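Local coordinates for aminotransferase class I and II (Anaerococcus prevotii, PDB 4EMY), which probably acts as a homodimeric transaminase that uses pyridoxal 5'-phosphate as its cofactor, at residues Y227-G232 with D327-L332; G355-F360 with A390-G395. All blocks are in the same frame, centred on the assembly; numbering follows the deposited sequence.

Contact 1 and contact 2 follow each other along the chain, and their centres lie about 11 Å apart on the same side of the chain's centre. They touch directly. F230 O and G356 N are 2.9 Å apart, a probable hydrogen bond, and the rings of F230 and F357 meet edge-to-face. The cofactor-binding Y227 of contact 1 also packs on contact 2: its CE1 comes to 3.6 Å from F357 CG, and its OH to 3.6 Å from F358 CE1. The side chain of F358 is itself about 5 Å from bound pyridoxal phosphate at the nearest atoms. Helix 315-345 serves both contacts, since L332 of contact 1 also touches F357.

Contact 1: Y227-G232 with D327-L332; sequences YLEFAG and DLRNML. With PLP (pyridoxal-5'-phosphate), chain E.
E229, F230 and G232 meet helix 315-345, while Y227, near the start of their loop, reaches pyridoxal phosphate: its OH is hydrogen-bonded to PLP O3 at 2.6 Å, with O3 at the ring edge, near the ring plane. E229 uses backbone and side chain together on R329. Its carbonyl O takes a nearly straight bond from R329 NE (2.8 Å, 166°), lying in both the carbonyl and guanidinium planes, and a weak one from NH2. The bend at chi3 of R329 (-70°) places NE for this bond. E229 OE2 forms a salt bridge to R329 NH2 at 3.1 Å, the two planes 62° apart, and a second one to R238. An alanine in place of R329 would probably leave E229 O without these two donors and OE2 with one cation fewer. The loop follows strand 218-224 of the mixed sheet, from where fold-type I enzymes such as aspartate aminotransferase present a tyrosine to the cofactor O3. F230 packs next, its CZ 3.8 Å from L328 CD2 near the ring plane, and its CD1 3.5 Å from L332 CD2, these two side chains at about a right angle. G232 O approaches R329 NE to 3.2 Å, at too poor an angle for a hydrogen bond.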
ATOM      1  N   TYR A 227      -5.958  12.653  13.277  1.00 36.94           N
ATOM      2  CA  TYR A 227      -6.677  13.917  13.434  1.00 37.64           C
ATOM      3  C   TYR A 227      -5.965  14.864  14.396  1.00 38.24           C
ATOM      4  O   TYR A 227      -6.589  15.744  14.990  1.00 39.30           O
ATOM      5  CB  TYR A 227      -8.116  13.672  13.897  1.00 38.27           C
ATOM      6  CG  TYR A 227      -8.902  12.735  13.008  1.00 38.54           C
ATOM      7  CD1 TYR A 227      -9.519  13.195  11.836  1.00 39.28           C
ATOM      8  CD2 TYR A 227      -9.037  11.394  13.339  1.00 38.48           C
ATOM      9  CE1 TYR A 227     -10.238  12.331  11.020  1.00 40.01           C
ATOM     10  CE2 TYR A 227      -9.756  10.527  12.536  1.00 39.48           C
ATOM     11  CZ  TYR A 227     -10.351  10.994  11.382  1.00 40.14           C
ATOM     12  OH  TYR A 227     -11.055  10.115  10.597  1.00 41.58           O
ATOM     13  N   LEU A 228      -4.654  14.686  14.529  1.00 38.01           N
ATOM     14  CA  LEU A 228      -3.832  15.505  15.418  1.00 39.10           C
ATOM     15  C   LEU A 228      -4.017  17.005  15.194  1.00 40.71           C
ATOM     16  O   LEU A 228      -4.272  17.753  16.131  1.00 42.11           O
ATOM     17  CB  LEU A 228      -2.357  15.135  15.249  1.00 39.33           C
ATOM     18  CG  LEU A 228      -1.341  15.810  16.165  1.00 41.15           C
ATOM     19  CD1 LEU A 228      -1.304  15.129  17.524  1.00 40.71           C
ATOM     20  CD2 LEU A 228       0.022  15.765  15.498  1.00 42.15           C
ATOM     21  N   GLU A 229      -3.894  17.441  13.946  1.00 40.86           N
ATOM     22  CA  GLU A 229      -3.953  18.866  13.634  1.00 42.73           C
ATOM     23  C   GLU A 229      -5.348  19.479  13.814  1.00 43.03           C
ATOM     24  O   GLU A 229      -5.507  20.704  13.736  1.00 45.11           O
ATOM     25  CB  GLU A 229      -3.434  19.121  12.221  1.00 43.20           C
ATOM     26  CG  GLU A 229      -2.008  18.644  11.997  1.00 43.83           C
ATOM     27  CD  GLU A 229      -0.956  19.645  12.451  1.00 46.68           C
ATOM     28  OE1 GLU A 229      -0.092  20.002  11.620  1.00 48.59           O
ATOM     29  OE2 GLU A 229      -0.986  20.074  13.626  1.00 47.59           O
ATOM     30  N   PHE A 230      -6.345  18.633  14.066  1.00 41.41           N
ATOM     31  CA  PHE A 230      -7.724  19.088  14.187  1.00 41.93           C
ATOM     32  C   PHE A 230      -8.238  18.841  15.592  1.00 42.43           C
ATOM     33  O   PHE A 230      -9.418  18.549  15.791  1.00 42.71           O
ATOM     34  CB  PHE A 230      -8.607  18.396  13.145  1.00 40.79           C
ATOM     35  CG  PHE A 230      -8.175  18.645  11.729  1.00 40.61           C
ATOM     36  CD1 PHE A 230      -8.552  19.802  11.065  1.00 42.02           C
ATOM     37  CD2 PHE A 230      -7.377  17.723  11.059  1.00 39.49           C
ATOM     38  CE1 PHE A 230      -8.149  20.033   9.761  1.00 42.21           C
ATOM     39  CE2 PHE A 230      -6.968  17.947   9.752  1.00 39.85           C
ATOM     40  CZ  PHE A 230      -7.356  19.103   9.104  1.00 41.22           C
ATOM     41  N   ALA A 231      -7.342  18.971  16.568  1.00 42.99           N
ATOM     42  CA  ALA A 231      -7.687  18.719  17.964  1.00 43.80           C
ATOM     43  C   ALA A 231      -7.065  19.739  18.916  1.00 46.35           C
ATOM     44  O   ALA A 231      -6.734  19.414  20.064  1.00 47.07           O
ATOM     45  CB  ALA A 231      -7.294  17.299  18.355  1.00 41.96           C
ATOM     46  N   GLY A 232      -6.927  20.972  18.434  1.00 48.01           N
ATOM     47  CA  GLY A 232      -6.344  22.061  19.210  1.00 51.24           C
ATOM     48  C   GLY A 232      -5.616  23.042  18.316  1.00 52.43           C
ATOM     49  O   GLY A 232      -5.629  22.895  17.096  1.00 50.67           O
ATOM     50  N   ASP A 327      -6.908  28.268   9.143  1.00 54.73           N
ATOM     51  CA  ASP A 327      -8.264  28.476   8.631  1.00 55.39           C
ATOM     52  C   ASP A 327      -9.064  27.186   8.609  1.00 53.08           C
ATOM     53  O   ASP A 327     -10.182  27.143   9.118  1.00 53.24           O
ATOM     54  CB  ASP A 327      -8.231  29.068   7.223  1.00 56.91           C
ATOM     55  CG  ASP A 327      -7.379  30.305   7.133  1.00 59.61           C
ATOM     56  OD1 ASP A 327      -6.891  30.780   8.184  1.00 60.50           O
ATOM     57  OD2 ASP A 327      -7.189  30.804   6.004  1.00 61.14           O
ATOM     58  N   LEU A 328      -8.482  26.145   8.016  1.00 51.25           N
ATOM     59  CA  LEU A 328      -9.121  24.836   7.910  1.00 49.28           C
ATOM     60  C   LEU A 328      -9.506  24.297   9.294  1.00 48.45           C
ATOM     61  O   LEU A 328     -10.632  23.839   9.516  1.00 47.94           O
ATOM     62  CB  LEU A 328      -8.185  23.864   7.190  1.00 47.66           C
ATOM     63  CG  LEU A 328      -8.736  22.506   6.756  1.00 45.89           C
ATOM     64  CD1 LEU A 328      -9.787  22.651   5.662  1.00 46.70           C
ATOM     65  CD2 LEU A 328      -7.595  21.621   6.285  1.00 44.52           C
ATOM     66  N   ARG A 329      -8.554  24.382  10.216  1.00 48.55           N
ATOM     67  CA  ARG A 329      -8.726  24.002  11.610  1.00 48.22           C
ATOM     68  C   ARG A 329      -9.783  24.870  12.296  1.00 50.12           C
ATOM     69  O   ARG A 329     -10.590  24.366  13.084  1.00 49.74           O
ATOM     70  CB  ARG A 329      -7.369  24.126  12.297  1.00 48.26           C
ATOM     71  CG  ARG A 329      -7.350  24.093  13.807  1.00 48.66           C
ATOM     72  CD  ARG A 329      -5.949  24.448  14.280  1.00 49.32           C
ATOM     73  NE  ARG A 329      -4.979  23.394  13.972  1.00 47.61           N
ATOM     74  CZ  ARG A 329      -3.686  23.607  13.735  1.00 48.02           C
ATOM     75  NH1 ARG A 329      -3.193  24.845  13.745  1.00 50.06           N
ATOM     76  NH2 ARG A 329      -2.888  22.578  13.470  1.00 46.40           N
ATOM     77  N   ASN A 330      -9.783  26.168  11.978  1.00 52.43           N
ATOM     78  CA  ASN A 330     -10.735  27.123  12.550  1.00 54.47           C
ATOM     79  C   ASN A 330     -12.122  27.071  11.906  1.00 54.74           C
ATOM     80  O   ASN A 330     -13.122  27.336  12.575  1.00 55.62           O
ATOM     81  CB  ASN A 330     -10.174  28.552  12.527  1.00 57.06           C
ATOM     82  CG  ASN A 330      -9.162  28.813  13.643  1.00 57.77           C
ATOM     83  OD1 ASN A 330      -8.483  27.902  14.125  1.00 56.13           O
ATOM     84  ND2 ASN A 330      -9.055  30.070  14.052  1.00 60.40           N
HETATM   85  N   MSE A 331     -12.183  26.735  10.616  1.00 54.29           N
HETATM   86  CA  MSE A 331     -13.467  26.459   9.969  1.00 54.33           C
HETATM   87  C   MSE A 331     -14.120  25.262  10.644  1.00 52.36           C
HETATM   88  O   MSE A 331     -15.320  25.288  10.926  1.00 52.90           O
HETATM   89  CB  MSE A 331     -13.319  26.170   8.473  1.00 54.57           C
HETATM   90  CG  MSE A 331     -14.650  25.775   7.813  1.00 55.32           C
HETATM   91 SE   MSE A 331     -14.514  24.651   6.213  1.00 55.39          SE
HETATM   92  CE  MSE A 331     -14.038  26.050   4.905  1.00 57.68           C
ATOM     93  N   LEU A 332     -13.322  24.223  10.898  1.00 50.02           N
ATOM     94  CA  LEU A 332     -13.805  23.021  11.554  1.00 48.13           C
ATOM     95  C   LEU A 332     -14.307  23.306  12.961  1.00 48.70           C
ATOM     96  O   LEU A 332     -15.428  22.929  13.293  1.00 48.71           O
ATOM     97  CB  LEU A 332     -12.729  21.923  11.578  1.00 46.35           C
ATOM     98  CG  LEU A 332     -13.116  20.530  12.112  1.00 44.85           C
ATOM     99  CD1 LEU A 332     -14.345  19.939  11.426  1.00 44.59           C
ATOM    100  CD2 LEU A 332     -11.950  19.567  11.996  1.00 43.21           C
TER
HETATM  101  N1  PLP E 501      -7.194   6.297  11.586  1.00 28.10           N
HETATM  102  C2  PLP E 501      -8.451   6.767  11.926  1.00 28.71           C
HETATM  103  C2A PLP E 501      -8.885   6.790  13.361  1.00 27.05           C
HETATM  104  C3  PLP E 501      -9.319   7.236  10.943  1.00 29.04           C
HETATM  105  O3  PLP E 501     -10.555   7.696  11.283  1.00 28.37           O
HETATM  106  C4  PLP E 501      -8.955   7.226   9.612  1.00 30.44           C
HETATM  107  C4A PLP E 501     -10.067   7.009   8.622  1.00 33.98           C
HETATM  108  O4A PLP E 501     -10.582   7.960   8.027  1.00 42.42           O
HETATM  109  C5  PLP E 501      -7.685   6.759   9.276  1.00 29.95           C
HETATM  110  C6  PLP E 501      -6.809   6.290  10.262  1.00 28.88           C
HETATM  111  C5A PLP E 501      -7.284   6.734   7.809  1.00 29.45           C
HETATM  112  O4P PLP E 501      -5.920   7.025   7.601  1.00 27.92           O
HETATM  113  P   PLP E 501      -5.389   6.940   6.095  1.00 26.27           P
HETATM  114  O1P PLP E 501      -5.041   5.495   5.850  1.00 25.46           O
HETATM  115  O2P PLP E 501      -4.204   7.871   5.962  1.00 23.97           O
HETATM  116  O3P PLP E 501      -6.466   7.347   5.121  1.00 26.40           O

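Contact 2: G355-F360 with A390-G395; sequences GGFFTF and AICGVG
F357 O faces two successive backbone nitrogens of the loop segment 390-395. C392 N donates a hydrogen bond to it at 3.2 Å (146°), from a position tilted 26° out of the carbonyl plane, and I391 N stands 3.1 Å from the same oxygen. The side chain of C392 then meets the F357 ring. Its CB lies above one face, displaced toward the rim and 4.0 Å from the centroid, a CH-pi contact. SG sits between the backbone N and the carbonyl carbon (chi1 58°), and it approaches F357 CD2 to 3.6 Å as an oblique sulfur-aromatic contact. F358 points its CB away from that segment, but CD2 of its ring still lies 3.6 Å from A390 CA and 3.8 Å from A390 CB; R388 adds a cation-pi contact to this ring. Further along, T359 CG2 meets I391 CD1 at 3.8 Å, the two side chains at about a right angle. The contact therefore joins the entry to strand 359-362 with the loop leaving strand 386-389, its antiparallel partner, T359 and V389 being joined by backbone hydrogen bonding. F339 of helix 315-345 touches both T359 and I391, R335 of that helix is hydrogen-bonded to I391 O, and I399 of helix 399-411 packs on I391.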
ATOM      1  N   GLY A 355     -11.648  17.240  19.635  1.00 42.42           N
ATOM      2  CA  GLY A 355     -11.113  17.398  18.278  1.00 41.54           C
ATOM      3  C   GLY A 355     -11.644  16.321  17.347  1.00 40.51           C
ATOM      4  O   GLY A 355     -12.325  15.399  17.794  1.00 40.53           O
ATOM      5  N   GLY A 356     -11.349  16.428  16.055  1.00 39.89           N
ATOM      6  CA  GLY A 356     -11.729  15.385  15.109  1.00 39.17           C
ATOM      7  C   GLY A 356     -12.706  15.808  14.032  1.00 39.56           C
ATOM      8  O   GLY A 356     -13.041  16.997  13.901  1.00 40.59           O
ATOM      9  N   PHE A 357     -13.156  14.824  13.255  1.00 39.08           N
ATOM     10  CA  PHE A 357     -14.044  15.055  12.110  1.00 39.40           C
ATOM     11  C   PHE A 357     -15.502  14.774  12.442  1.00 39.99           C
ATOM     12  O   PHE A 357     -16.397  15.057  11.637  1.00 40.61           O
ATOM     13  CB  PHE A 357     -13.630  14.174  10.923  1.00 38.78           C
ATOM     14  CG  PHE A 357     -12.637  14.816   9.988  1.00 38.75           C
ATOM     15  CD1 PHE A 357     -11.756  15.801  10.430  1.00 39.07           C
ATOM     16  CD2 PHE A 357     -12.565  14.407   8.661  1.00 38.62           C
ATOM     17  CE1 PHE A 357     -10.844  16.382   9.561  1.00 39.19           C
ATOM     18  CE2 PHE A 357     -11.652  14.982   7.788  1.00 38.69           C
ATOM     19  CZ  PHE A 357     -10.785  15.964   8.242  1.00 38.94           C
ATOM     20  N   PHE A 358     -15.737  14.216  13.625  1.00 39.94           N
ATOM     21  CA  PHE A 358     -17.053  13.719  13.980  1.00 40.44           C
ATOM     22  C   PHE A 358     -17.425  14.127  15.390  1.00 41.22           C
ATOM     23  O   PHE A 358     -16.561  14.180  16.267  1.00 41.25           O
ATOM     24  CB  PHE A 358     -17.088  12.191  13.900  1.00 40.03           C
ATOM     25  CG  PHE A 358     -16.447  11.620  12.666  1.00 39.24           C
ATOM     26  CD1 PHE A 358     -15.110  11.226  12.683  1.00 38.45           C
ATOM     27  CD2 PHE A 358     -17.178  11.460  11.497  1.00 39.47           C
ATOM     28  CE1 PHE A 358     -14.511  10.692  11.554  1.00 37.68           C
ATOM     29  CE2 PHE A 358     -16.582  10.927  10.362  1.00 39.01           C
ATOM     30  CZ  PHE A 358     -15.247  10.540  10.393  1.00 38.09           C
ATOM     31  N   THR A 359     -18.710  14.419  15.588  1.00 41.98           N
ATOM     32  CA  THR A 359     -19.309  14.556  16.911  1.00 42.79           C
ATOM     33  C   THR A 359     -20.205  13.344  17.111  1.00 43.05           C
ATOM     34  O   THR A 359     -20.726  12.794  16.138  1.00 42.96           O
ATOM     35  CB  THR A 359     -20.182  15.818  17.024  1.00 43.92           C
ATOM     36  OG1 THR A 359     -21.150  15.821  15.970  1.00 44.12           O
ATOM     37  CG2 THR A 359     -19.339  17.076  16.946  1.00 43.99           C
ATOM     38  N   PHE A 360     -20.404  12.929  18.355  1.00 43.63           N
ATOM     39  CA  PHE A 360     -21.116  11.679  18.597  1.00 44.04           C
ATOM     40  C   PHE A 360     -22.273  11.807  19.568  1.00 45.62           C
ATOM     41  O   PHE A 360     -22.118  12.302  20.687  1.00 46.31           O
ATOM     42  CB  PHE A 360     -20.146  10.599  19.073  1.00 43.42           C
ATOM     43  CG  PHE A 360     -20.647   9.198  18.878  1.00 43.72           C
ATOM     44  CD1 PHE A 360     -21.305   8.528  19.904  1.00 45.07           C
ATOM     45  CD2 PHE A 360     -20.444   8.538  17.671  1.00 42.93           C
ATOM     46  CE1 PHE A 360     -21.753   7.229  19.731  1.00 45.69           C
ATOM     47  CE2 PHE A 360     -20.893   7.239  17.489  1.00 43.52           C
ATOM     48  CZ  PHE A 360     -21.546   6.585  18.520  1.00 44.93           C
ATOM     49  N   ALA A 390     -20.787  13.400  10.888  1.00 47.16           N
ATOM     50  CA  ALA A 390     -19.567  13.834  10.215  1.00 47.54           C
ATOM     51  C   ALA A 390     -19.577  15.336  10.043  1.00 48.27           C
ATOM     52  O   ALA A 390     -19.828  15.867   8.957  1.00 48.94           O
ATOM     53  CB  ALA A 390     -19.397  13.129   8.878  1.00 47.84           C
ATOM     54  N   ILE A 391     -19.287  16.023  11.136  1.00 48.41           N
ATOM     55  CA  ILE A 391     -19.389  17.466  11.180  1.00 49.38           C
ATOM     56  C   ILE A 391     -18.448  18.154  10.176  1.00 50.29           C
ATOM     57  O   ILE A 391     -18.623  19.323   9.851  1.00 51.36           O
ATOM     58  CB  ILE A 391     -19.212  17.967  12.628  1.00 49.58           C
ATOM     59  CG1 ILE A 391     -19.981  19.263  12.826  1.00 50.58           C
ATOM     60  CG2 ILE A 391     -17.746  18.089  13.028  1.00 49.89           C
ATOM     61  CD1 ILE A 391     -20.137  19.639  14.279  1.00 50.96           C
ATOM     62  N   CYS A 392     -17.476  17.400   9.674  1.00 50.09           N
ATOM     63  CA  CYS A 392     -16.540  17.866   8.653  1.00 51.02           C
ATOM     64  C   CYS A 392     -17.204  18.048   7.290  1.00 51.46           C
ATOM     65  O   CYS A 392     -16.706  18.790   6.444  1.00 52.60           O
ATOM     66  CB  CYS A 392     -15.409  16.855   8.512  1.00 50.77           C
ATOM     67  SG  CYS A 392     -15.999  15.203   8.097  1.00 49.82           S
ATOM     68  N   GLY A 393     -18.319  17.359   7.075  1.00 50.70           N
ATOM     69  CA  GLY A 393     -19.009  17.410   5.790  1.00 51.18           C
ATOM     70  C   GLY A 393     -20.058  18.503   5.650  1.00 51.87           C
ATOM     71  O   GLY A 393     -20.277  19.020   4.552  1.00 52.79           O
ATOM     72  N   VAL A 394     -20.714  18.853   6.756  1.00 51.54           N
ATOM     73  CA  VAL A 394     -21.852  19.768   6.705  1.00 52.22           C
ATOM     74  C   VAL A 394     -21.465  21.186   7.129  1.00 53.38           C
ATOM     75  O   VAL A 394     -20.639  21.374   8.023  1.00 53.32           O
ATOM     76  CB  VAL A 394     -23.084  19.225   7.477  1.00 51.43           C
ATOM     77  CG1 VAL A 394     -23.039  17.710   7.540  1.00 50.39           C
ATOM     78  CG2 VAL A 394     -23.167  19.781   8.884  1.00 51.40           C
ATOM     79  N   GLY A 395     -22.063  22.170   6.458  1.00 54.64           N
ATOM     80  CA  GLY A 395     -21.755  23.579   6.681  1.00 56.19           C
ATOM     81  C   GLY A 395     -22.443  24.170   7.896  1.00 56.37           C
ATOM     82  O   GLY A 395     -23.559  23.780   8.249  1.00 55.70           O
TER